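Local coordinates for protein diaminopropionate ammonia-lyase (PDB 4D9I) that catalyses the pyridoxal-phosphate-dependent alpha,beta-elimination of both L- and D-2,3-diaminopropionate to pyruvate and ammonia, at residues B[2-10]-B[346-354]; B[332-340]-B[375-386]. All blocks are in the same frame, centred on the assembly; numbering follows the deposited sequence.

In the fold
Helix 338-352 runs through both contacts: its first turn lies in contact 2 and its last turns in contact 1. The centres are 21 Å apart and the nearest atoms about 9 Å, so the two do not touch. Along the chain the segments alternate, 2-10, 332-340, 346-354, 375-386. Both attach to the same mixed sheet, contact 1 at strand 8-12, one of its two outermost strands, and contact 2 where the inner strand 370-375 ends. Contact 2 is buried and lies near the active site, whereas contact 1 is peripheral, joining the N-terminal segment 2-10 to the end of helix 338-352. Each also reaches the second subunit, so one helix links two parts of the fold that take part in the homodimer.

Contact 1 (B[2-10]-B[346-354]); sequences SVFSLKIDI and VLAAVHYHP
Ile8 pushes its CD1 methyl against CB of Ala349, only 3.5 Å away, where an outermost strand of the mixed sheet in this fold type II PLP enzyme meets helix 338-352. This is the tight part: CD1 also packs 4.0 Å from Val350 CG2, and Ile310 of strand 308-312 borders Ile8. Phe4 reaches the same helix with CG between its own backbone N and carbonyl carbon (chi1 57°), which brings CE2 to 3.2 Å from Tyr352 CB. The two rings lie nearly parallel, 24° apart, yet are slid so far that they barely overlap. Phe4 N donates to Tyr352 O from above the carbonyl plane. An alanine in place of Tyr352 would probably open a gap beside the Phe4 ring and deprive Trp390 of the second subunit of the tyrosine ring it packs against. Val3, Ser5 and Pro354 form the exposed side: Val3 CG1 rests 3.6 Å from Pro354 CD, and Ser5 OG, over one face of the His353 ring near its rim, also touches Pro354 CD at 3.2 Å. Between the two segments one water donates to Phe4 O and to Ala349 O, the latter at 2.7 Å, and accepts from Leu6 N.

Contact 2 (B[332-340]-B[375-386]); sequences PRIISGESG and STEGDTDVKHYR
Ser336 and Ser375 meet hydroxyl to hydroxyl, OG to OG at 2.6 Å, and either could be the donor. One residue on, Gly337 N gives a fairly straight bond (167°) to Glu377 O at 3.0 Å, arriving from above the carbonyl plane; Ser336 CA brings a C-H to the same oxygen. Gly337 has to come this close without a side chain, since a CB would run into Glu377 OE2 and Gly378 O. On the other flank Ile335 lays CG2 over one face of the Tyr385 ring, 4.2 Å from its centroid, in a CH-pi contact. Tyr385 CG lies anti to the backbone N (chi1 -178°), which carries the ring back from its helix to the 332-340 segment. Ser336 O meets the ring edge, 3.3 Å from Tyr385 CE1, and this buried carbonyl has no hydrogen-bond partner in the model.

The serine and glycine bonds join the end of the inner strand 370-375 to the start of helix 338-352, while Tyr385 brings in helix 382-389, beside the cofactor site of the fold type II enzymes: Thr376 OG1 lies close to N1 of the pyridoxal-phosphate-modified lysine at position 77. Around them Glu377 works through water. Its OE2 accepts from one water that takes up Glu338 N and from another that takes up Ser339 N, so the carboxylate reaches the backbone N-H groups at the helix start through water. Thr380 OG1 fixes Glu377 OE1 at 2.7 Å from above the carboxylate plane, and Asn122 ND2 also bonds Glu377 OE1. Further out, Asp381 N-caps helix 382-389, its OD1 accepting from His384 N at 3.0 Å. Tyr385 OH donates to a water 2.7 Å away that also joins Ile334 O and Ser336 N; Tyr385 OH itself also accepts from Asn326 ND2 of the second subunit.

Contact 1 (B[2-10]-B[346-354])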
loop_
_atom_site.group_PDB
_atom_site.type_symbol
_atom_site.label_atom_id
_atom_site.label_comp_id
_atom_site.label_asym_id
_atom_site.label_seq_id
_atom_site.Cartn_x
_atom_site.Cartn_y
_atom_site.Cartn_z
ATOM N N SER B 2 -10.372 2.612 12.202
ATOM C CA SER B 2 -11.267 2.352 13.366
ATOM C C SER B 2 -10.468 2.249 14.663
ATOM O O SER B 2 -9.236 2.293 14.647
ATOM C CB SER B 2 -12.035 1.060 13.147
ATOM O OG SER B 2 -11.143 -0.030 13.139
ATOM N N VAL B 3 -11.185 2.127 15.777
ATOM C CA VAL B 3 -10.583 1.806 17.053
ATOM C C VAL B 3 -10.541 0.273 17.172
ATOM O O VAL B 3 -11.549 -0.406 16.959
ATOM C CB VAL B 3 -11.347 2.471 18.224
ATOM C CG1 VAL B 3 -10.775 2.026 19.562
ATOM C CG2 VAL B 3 -11.268 3.994 18.106
ATOM N N PHE B 4 -9.359 -0.268 17.451
ATOM C CA PHE B 4 -9.210 -1.715 17.626
ATOM C C PHE B 4 -8.133 -2.033 18.660
ATOM O O PHE B 4 -7.229 -1.226 18.875
ATOM C CB PHE B 4 -8.908 -2.402 16.285
ATOM C CG PHE B 4 -7.673 -1.878 15.571
ATOM C CD1 PHE B 4 -6.417 -2.450 15.803
ATOM C CD2 PHE B 4 -7.770 -0.861 14.628
ATOM C CE1 PHE B 4 -5.282 -1.994 15.131
ATOM C CE2 PHE B 4 -6.643 -0.406 13.945
ATOM C CZ PHE B 4 -5.393 -0.971 14.204
ATOM N N SER B 5 -8.239 -3.212 19.282
ATOM C CA SER B 5 -7.325 -3.607 20.338
ATOM C C SER B 5 -6.503 -4.820 19.935
ATOM O O SER B 5 -6.981 -5.948 19.975
ATOM C CB SER B 5 -8.082 -3.894 21.636
ATOM O OG SER B 5 -8.756 -2.738 22.097
ATOM N N LEU B 6 -5.262 -4.577 19.544
ATOM C CA LEU B 6 -4.317 -5.660 19.288
ATOM C C LEU B 6 -3.487 -5.840 20.533
ATOM O O LEU B 6 -3.104 -4.861 21.189
ATOM C CB LEU B 6 -3.436 -5.376 18.069
ATOM C CG LEU B 6 -4.205 -5.232 16.738
ATOM C CD1 LEU B 6 -3.234 -4.973 15.602
ATOM C CD2 LEU B 6 -5.048 -6.468 16.433
ATOM N N LYS B 7 -3.229 -7.099 20.862
ATOM C CA LYS B 7 -2.467 -7.428 22.048
ATOM C C LYS B 7 -1.090 -6.762 21.968
ATOM O O LYS B 7 -0.299 -7.068 21.079
ATOM C CB LYS B 7 -2.351 -8.947 22.181
ATOM C CG LYS B 7 -1.508 -9.402 23.356
ATOM C CD LYS B 7 -1.019 -10.825 23.140
ATOM C CE LYS B 7 -0.165 -11.263 24.311
ATOM N NZ LYS B 7 -0.000 -12.746 24.405
ATOM N N ILE B 8 -0.836 -5.801 22.859
ATOM C CA ILE B 8 0.510 -5.231 23.022
ATOM C C ILE B 8 0.870 -5.208 24.503
ATOM O O ILE B 8 0.530 -4.253 25.216
ATOM C CB ILE B 8 0.634 -3.772 22.529
ATOM C CG1 ILE B 8 0.128 -3.588 21.102
ATOM C CG2 ILE B 8 2.089 -3.309 22.619
ATOM C CD1 ILE B 8 -0.324 -2.161 20.853
ATOM N N ASP B 9 1.543 -6.246 24.975
ATOM C CA ASP B 9 1.962 -6.283 26.366
ATOM C C ASP B 9 3.326 -5.628 26.487
ATOM O O ASP B 9 4.258 -5.999 25.765
ATOM C CB ASP B 9 2.008 -7.727 26.877
ATOM C CG ASP B 9 0.617 -8.346 27.006
ATOM O OD1 ASP B 9 -0.352 -7.612 27.235
ATOM O OD2 ASP B 9 0.497 -9.582 26.890
ATOM N N ILE B 10 3.416 -4.640 27.378
ATOM C CA ILE B 10 4.654 -3.902 27.630
ATOM C C ILE B 10 5.145 -4.207 29.023
ATOM O O ILE B 10 4.398 -4.030 29.997
ATOM C CB ILE B 10 4.455 -2.371 27.531
ATOM C CG1 ILE B 10 3.877 -1.979 26.172
ATOM C CG2 ILE B 10 5.778 -1.653 27.790
ATOM C CD1 ILE B 10 3.065 -0.694 26.195
ATOM N N VAL B 346 3.920 -1.863 15.850
ATOM C CA VAL B 346 3.600 -1.546 17.244
ATOM C C VAL B 346 3.084 -0.106 17.365
ATOM O O VAL B 346 2.079 0.146 18.033
ATOM C CB VAL B 346 4.800 -1.774 18.191
ATOM C CG1 VAL B 346 4.560 -1.129 19.555
ATOM C CG2 VAL B 346 5.061 -3.261 18.356
ATOM N N LEU B 347 3.786 0.827 16.722
ATOM C CA LEU B 347 3.393 2.237 16.776
ATOM C C LEU B 347 1.996 2.430 16.203
ATOM O O LEU B 347 1.192 3.210 16.732
ATOM C CB LEU B 347 4.389 3.122 16.021
ATOM C CG LEU B 347 5.840 3.149 16.503
ATOM C CD1 LEU B 347 6.647 4.146 15.680
ATOM C CD2 LEU B 347 5.873 3.536 17.962
ATOM N N ALA B 348 1.702 1.723 15.120
ATOM C CA ALA B 348 0.393 1.837 14.476
ATOM C C ALA B 348 -0.700 1.228 15.377
ATOM O O ALA B 348 -1.794 1.795 15.484
ATOM C CB ALA B 348 0.409 1.153 13.117
ATOM N N ALA B 349 -0.392 0.092 16.024
ATOM C CA ALA B 349 -1.342 -0.567 16.923
ATOM C C ALA B 349 -1.662 0.317 18.124
ATOM O O ALA B 349 -2.792 0.331 18.618
ATOM C CB ALA B 349 -0.794 -1.912 17.397
ATOM N N VAL B 350 -0.643 1.015 18.611
ATOM C CA VAL B 350 -0.801 1.944 19.731
ATOM C C VAL B 350 -1.723 3.083 19.288
ATOM O O VAL B 350 -2.645 3.458 20.004
ATOM C CB VAL B 350 0.563 2.515 20.175
ATOM C CG1 VAL B 350 0.379 3.785 21.012
ATOM C CG2 VAL B 350 1.382 1.461 20.936
ATOM N N HIS B 351 -1.456 3.620 18.100
ATOM C CA HIS B 351 -2.209 4.760 17.610
ATOM C C HIS B 351 -3.699 4.498 17.584
ATOM O O HIS B 351 -4.476 5.326 18.011
ATOM C CB HIS B 351 -1.730 5.179 16.230
ATOM C CG HIS B 351 -2.594 6.240 15.609
ATOM N ND1 HIS B 351 -2.634 7.500 16.078
ATOM C CD2 HIS B 351 -3.486 6.185 14.543
ATOM C CE1 HIS B 351 -3.529 8.219 15.359
ATOM N NE2 HIS B 351 -4.039 7.419 14.412
ATOM N N TYR B 352 -4.098 3.324 17.102
ATOM C CA TYR B 352 -5.518 3.025 16.947
ATOM C C TYR B 352 -6.194 2.385 18.165
ATOM O O TYR B 352 -7.416 2.234 18.189
ATOM C CB TYR B 352 -5.721 2.161 15.706
ATOM C CG TYR B 352 -5.486 2.899 14.402
ATOM C CD1 TYR B 352 -6.408 3.856 13.953
ATOM C CD2 TYR B 352 -4.360 2.637 13.607
ATOM C CE1 TYR B 352 -6.227 4.527 12.757
ATOM C CE2 TYR B 352 -4.163 3.319 12.389
ATOM C CZ TYR B 352 -5.108 4.258 11.977
ATOM O OH TYR B 352 -4.963 4.950 10.792
ATOM N N HIS B 353 -5.386 2.003 19.159
ATOM C CA HIS B 353 -5.855 1.376 20.401
ATOM C C HIS B 353 -6.723 2.317 21.218
ATOM O O HIS B 353 -6.415 3.505 21.318
ATOM C CB HIS B 353 -4.631 0.943 21.217
ATOM C CG HIS B 353 -4.906 -0.141 22.233
ATOM N ND1 HIS B 353 -5.610 0.084 23.365
ATOM C CD2 HIS B 353 -4.512 -1.480 22.274
ATOM C CE1 HIS B 353 -5.669 -1.053 24.088
ATOM N NE2 HIS B 353 -5.008 -2.010 23.414
ATOM N N PRO B 354 -7.809 1.795 21.844
ATOM C CA PRO B 354 -8.589 2.647 22.750
ATOM C C PRO B 354 -7.760 3.211 23.919
ATOM O O PRO B 354 -8.077 4.292 24.417
ATOM C CB PRO B 354 -9.713 1.731 23.266
ATOM C CG PRO B 354 -9.430 0.363 22.765
ATOM C CD PRO B 354 -8.378 0.443 21.697
HETATM O O HOH W 1 -4.486 -1.815 18.854
HETATM O O HOH W 2 -4.438 -4.933 24.051
#

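Contact 2 (B[332-340]-B[375-386])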
loop_
_atom_site.group_PDB
_atom_site.type_symbol
_atom_site.label_atom_id
_atom_site.label_comp_id
_atom_site.label_asym_id
_atom_site.label_seq_id
_atom_site.Cartn_x
_atom_site.Cartn_y
_atom_site.Cartn_z
ATOM N N PRO B 332 7.576 8.628 2.122
ATOM C CA PRO B 332 8.087 7.600 1.190
ATOM C C PRO B 332 7.539 6.208 1.543
ATOM O O PRO B 332 7.250 5.935 2.710
ATOM C CB PRO B 332 9.618 7.642 1.424
ATOM C CG PRO B 332 9.742 8.112 2.845
ATOM C CD PRO B 332 8.635 9.130 3.020
ATOM N N ARG B 333 7.399 5.354 0.524
ATOM C CA ARG B 333 6.871 4.000 0.650
ATOM C C ARG B 333 8.019 3.015 0.910
ATOM O O ARG B 333 9.084 3.188 0.346
ATOM C CB ARG B 333 6.191 3.631 -0.672
ATOM C CG ARG B 333 5.752 2.180 -0.798
ATOM C CD ARG B 333 4.673 2.075 -1.865
ATOM N NE ARG B 333 4.528 0.709 -2.360
ATOM C CZ ARG B 333 5.064 0.296 -3.505
ATOM N NH1 ARG B 333 5.713 1.168 -4.277
ATOM N NH2 ARG B 333 4.895 -0.943 -3.935
ATOM N N ILE B 334 7.778 1.989 1.733
ATOM C CA ILE B 334 8.802 1.013 2.129
ATOM C C ILE B 334 8.210 -0.400 2.017
ATOM O O ILE B 334 7.100 -0.668 2.500
ATOM C CB ILE B 334 9.302 1.278 3.584
ATOM C CG1 ILE B 334 10.006 2.652 3.681
ATOM C CG2 ILE B 334 10.187 0.141 4.068
ATOM C CD1 ILE B 334 10.276 3.153 5.095
ATOM N N ILE B 335 8.940 -1.298 1.353
ATOM C CA ILE B 335 8.511 -2.689 1.192
ATOM C C ILE B 335 9.149 -3.430 2.371
ATOM O O ILE B 335 10.381 -3.524 2.461
ATOM C CB ILE B 335 8.984 -3.299 -0.150
ATOM C CG1 ILE B 335 8.513 -2.456 -1.362
ATOM C CG2 ILE B 335 8.540 -4.748 -0.267
ATOM C CD1 ILE B 335 7.039 -2.118 -1.381
ATOM N N SER B 336 8.307 -3.914 3.279
ATOM C CA SER B 336 8.763 -4.491 4.540
ATOM C C SER B 336 8.050 -5.821 4.786
ATOM O O SER B 336 6.808 -5.874 4.797
ATOM C CB SER B 336 8.457 -3.521 5.692
ATOM O OG SER B 336 9.118 -3.901 6.898
ATOM N N GLY B 337 8.842 -6.866 5.037
ATOM C CA GLY B 337 8.315 -8.210 5.283
ATOM C C GLY B 337 7.698 -8.309 6.663
ATOM O O GLY B 337 7.786 -7.379 7.451
ATOM N N GLU B 338 7.111 -9.455 6.975
ATOM C CA GLU B 338 6.424 -9.612 8.258
ATOM C C GLU B 338 7.286 -9.248 9.483
ATOM O O GLU B 338 6.899 -8.386 10.305
ATOM C CB GLU B 338 5.855 -11.023 8.389
ATOM C CG GLU B 338 4.819 -11.119 9.491
ATOM C CD GLU B 338 4.118 -12.456 9.503
ATOM O OE1 GLU B 338 4.542 -13.361 8.771
ATOM O OE2 GLU B 338 3.142 -12.611 10.253
ATOM N N SER B 339 8.459 -9.869 9.574
ATOM C CA SER B 339 9.413 -9.549 10.622
ATOM C C SER B 339 10.069 -8.174 10.496
ATOM O O SER B 339 10.480 -7.592 11.502
ATOM C CB SER B 339 10.499 -10.628 10.704
ATOM O OG SER B 339 9.916 -11.825 11.162
ATOM N N GLY B 340 10.212 -7.689 9.270
ATOM C CA GLY B 340 10.759 -6.362 9.045
ATOM C C GLY B 340 9.889 -5.242 9.593
ATOM O O GLY B 340 10.403 -4.204 9.990
ATOM N N SER B 375 13.525 -1.647 9.573
ATOM C CA SER B 375 12.875 -2.583 8.682
ATOM C C SER B 375 13.928 -3.568 8.225
ATOM O O SER B 375 14.735 -3.289 7.326
ATOM C CB SER B 375 12.239 -1.892 7.476
ATOM O OG SER B 375 11.447 -2.838 6.795
ATOM N N THR B 376 13.925 -4.732 8.859
ATOM C CA THR B 376 15.029 -5.700 8.689
ATOM C C THR B 376 14.987 -6.465 7.374
ATOM O O THR B 376 16.007 -7.022 6.951
ATOM C CB THR B 376 15.025 -6.714 9.843
ATOM O OG1 THR B 376 13.672 -7.152 10.040
ATOM C CG2 THR B 376 15.557 -6.066 11.117
ATOM N N GLU B 377 13.822 -6.508 6.719
ATOM C CA GLU B 377 13.720 -7.191 5.431
ATOM C C GLU B 377 12.619 -6.597 4.579
ATOM O O GLU B 377 11.671 -6.022 5.116
ATOM C CB GLU B 377 13.446 -8.701 5.615
ATOM C CG GLU B 377 12.145 -9.007 6.363
ATOM C CD GLU B 377 11.667 -10.456 6.207
ATOM O OE1 GLU B 377 12.425 -11.341 5.714
ATOM O OE2 GLU B 377 10.506 -10.715 6.603
ATOM N N GLY B 378 12.741 -6.757 3.261
ATOM C CA GLY B 378 11.641 -6.458 2.354
ATOM C C GLY B 378 10.766 -7.687 2.166
ATOM O O GLY B 378 10.673 -8.545 3.062
ATOM N N ASP B 379 10.166 -7.790 0.982
ATOM C CA ASP B 379 9.260 -8.875 0.646
ATOM C C ASP B 379 10.020 -10.147 0.254
ATOM O O ASP B 379 9.997 -10.586 -0.905
ATOM C CB ASP B 379 8.294 -8.436 -0.469
ATOM C CG ASP B 379 9.014 -7.878 -1.685
ATOM O OD1 ASP B 379 10.231 -7.594 -1.597
ATOM O OD2 ASP B 379 8.367 -7.704 -2.732
ATOM N N THR B 380 10.685 -10.750 1.233
ATOM C CA THR B 380 11.458 -11.942 0.982
ATOM C C THR B 380 10.567 -13.135 0.606
ATOM O O THR B 380 11.039 -14.078 0.001
ATOM C CB THR B 380 12.365 -12.257 2.184
ATOM O OG1 THR B 380 11.564 -12.331 3.363
ATOM C CG2 THR B 380 13.410 -11.152 2.351
ATOM N N ASP B 381 9.289 -13.078 0.980
ATOM C CA ASP B 381 8.280 -14.026 0.547
ATOM C C ASP B 381 7.183 -13.215 -0.181
ATOM O O ASP B 381 6.291 -12.672 0.468
ATOM C CB ASP B 381 7.695 -14.776 1.755
ATOM C CG ASP B 381 6.585 -15.763 1.375
ATOM O OD1 ASP B 381 6.020 -15.678 0.268
ATOM O OD2 ASP B 381 6.252 -16.627 2.205
ATOM N N VAL B 382 7.263 -13.134 -1.508
ATOM C CA VAL B 382 6.367 -12.233 -2.252
ATOM C C VAL B 382 4.898 -12.671 -2.196
ATOM O O VAL B 382 3.986 -11.826 -2.254
ATOM C CB VAL B 382 6.831 -11.973 -3.707
ATOM C CG1 VAL B 382 8.223 -11.365 -3.731
ATOM C CG2 VAL B 382 6.784 -13.242 -4.537
ATOM N N LYS B 383 4.687 -13.989 -2.089
ATOM C CA LYS B 383 3.358 -14.586 -1.975
ATOM C C LYS B 383 2.682 -14.060 -0.715
ATOM O O LYS B 383 1.602 -13.489 -0.772
ATOM C CB LYS B 383 3.477 -16.115 -1.900
ATOM C CG LYS B 383 2.210 -16.878 -2.232
ATOM C CD LYS B 383 2.556 -18.347 -2.473
ATOM C CE LYS B 383 1.319 -19.197 -2.707
ATOM N NZ LYS B 383 0.301 -18.970 -1.638
ATOM N N HIS B 384 3.354 -14.243 0.421
ATOM C CA HIS B 384 2.869 -13.773 1.722
ATOM C C HIS B 384 2.729 -12.263 1.769
ATOM O O HIS B 384 1.747 -11.711 2.325
ATOM C CB HIS B 384 3.817 -14.306 2.807
ATOM C CG HIS B 384 3.491 -13.836 4.196
ATOM N ND1 HIS B 384 2.450 -14.321 4.900
ATOM C CD2 HIS B 384 4.103 -12.878 5.000
ATOM C CE1 HIS B 384 2.394 -13.710 6.097
ATOM N NE2 HIS B 384 3.412 -12.823 6.159
ATOM N N TYR B 385 3.727 -11.569 1.222
ATOM C CA TYR B 385 3.721 -10.105 1.243
ATOM C C TYR B 385 2.438 -9.588 0.573
ATOM O O TYR B 385 1.723 -8.757 1.134
ATOM C CB TYR B 385 4.949 -9.524 0.529
ATOM C CG TYR B 385 4.948 -8.005 0.598
ATOM C CD1 TYR B 385 5.335 -7.352 1.764
ATOM C CD2 TYR B 385 4.507 -7.238 -0.483
ATOM C CE1 TYR B 385 5.307 -5.962 1.864
ATOM C CE2 TYR B 385 4.479 -5.850 -0.403
ATOM C CZ TYR B 385 4.862 -5.225 0.751
ATOM O OH TYR B 385 4.840 -3.874 0.814
ATOM N N ARG B 386 2.146 -10.118 -0.612
ATOM C CA ARG B 386 0.992 -9.647 -1.380
ATOM C C ARG B 386 -0.332 -10.122 -0.770
ATOM O O ARG B 386 -1.336 -9.385 -0.795
ATOM C CB ARG B 386 1.118 -10.033 -2.859
ATOM C CG ARG B 386 2.242 -9.297 -3.589
ATOM C CD ARG B 386 2.164 -7.787 -3.395
ATOM N NE ARG B 386 3.392 -7.118 -3.827
ATOM C CZ ARG B 386 3.513 -5.803 -4.004
ATOM N NH1 ARG B 386 2.473 -4.993 -3.790
ATOM N NH2 ARG B 386 4.684 -5.295 -4.384
HETATM O O HOH W 3 6.865 -2.948 -5.144
HETATM O O HOH W 4 5.676 -2.782 3.137
HETATM O O HOH W 5 12.314 -2.916 4.318
HETATM O O HOH W 6 7.779 -11.524 5.230
HETATM O O HOH W 7 9.132 -12.365 8.079
#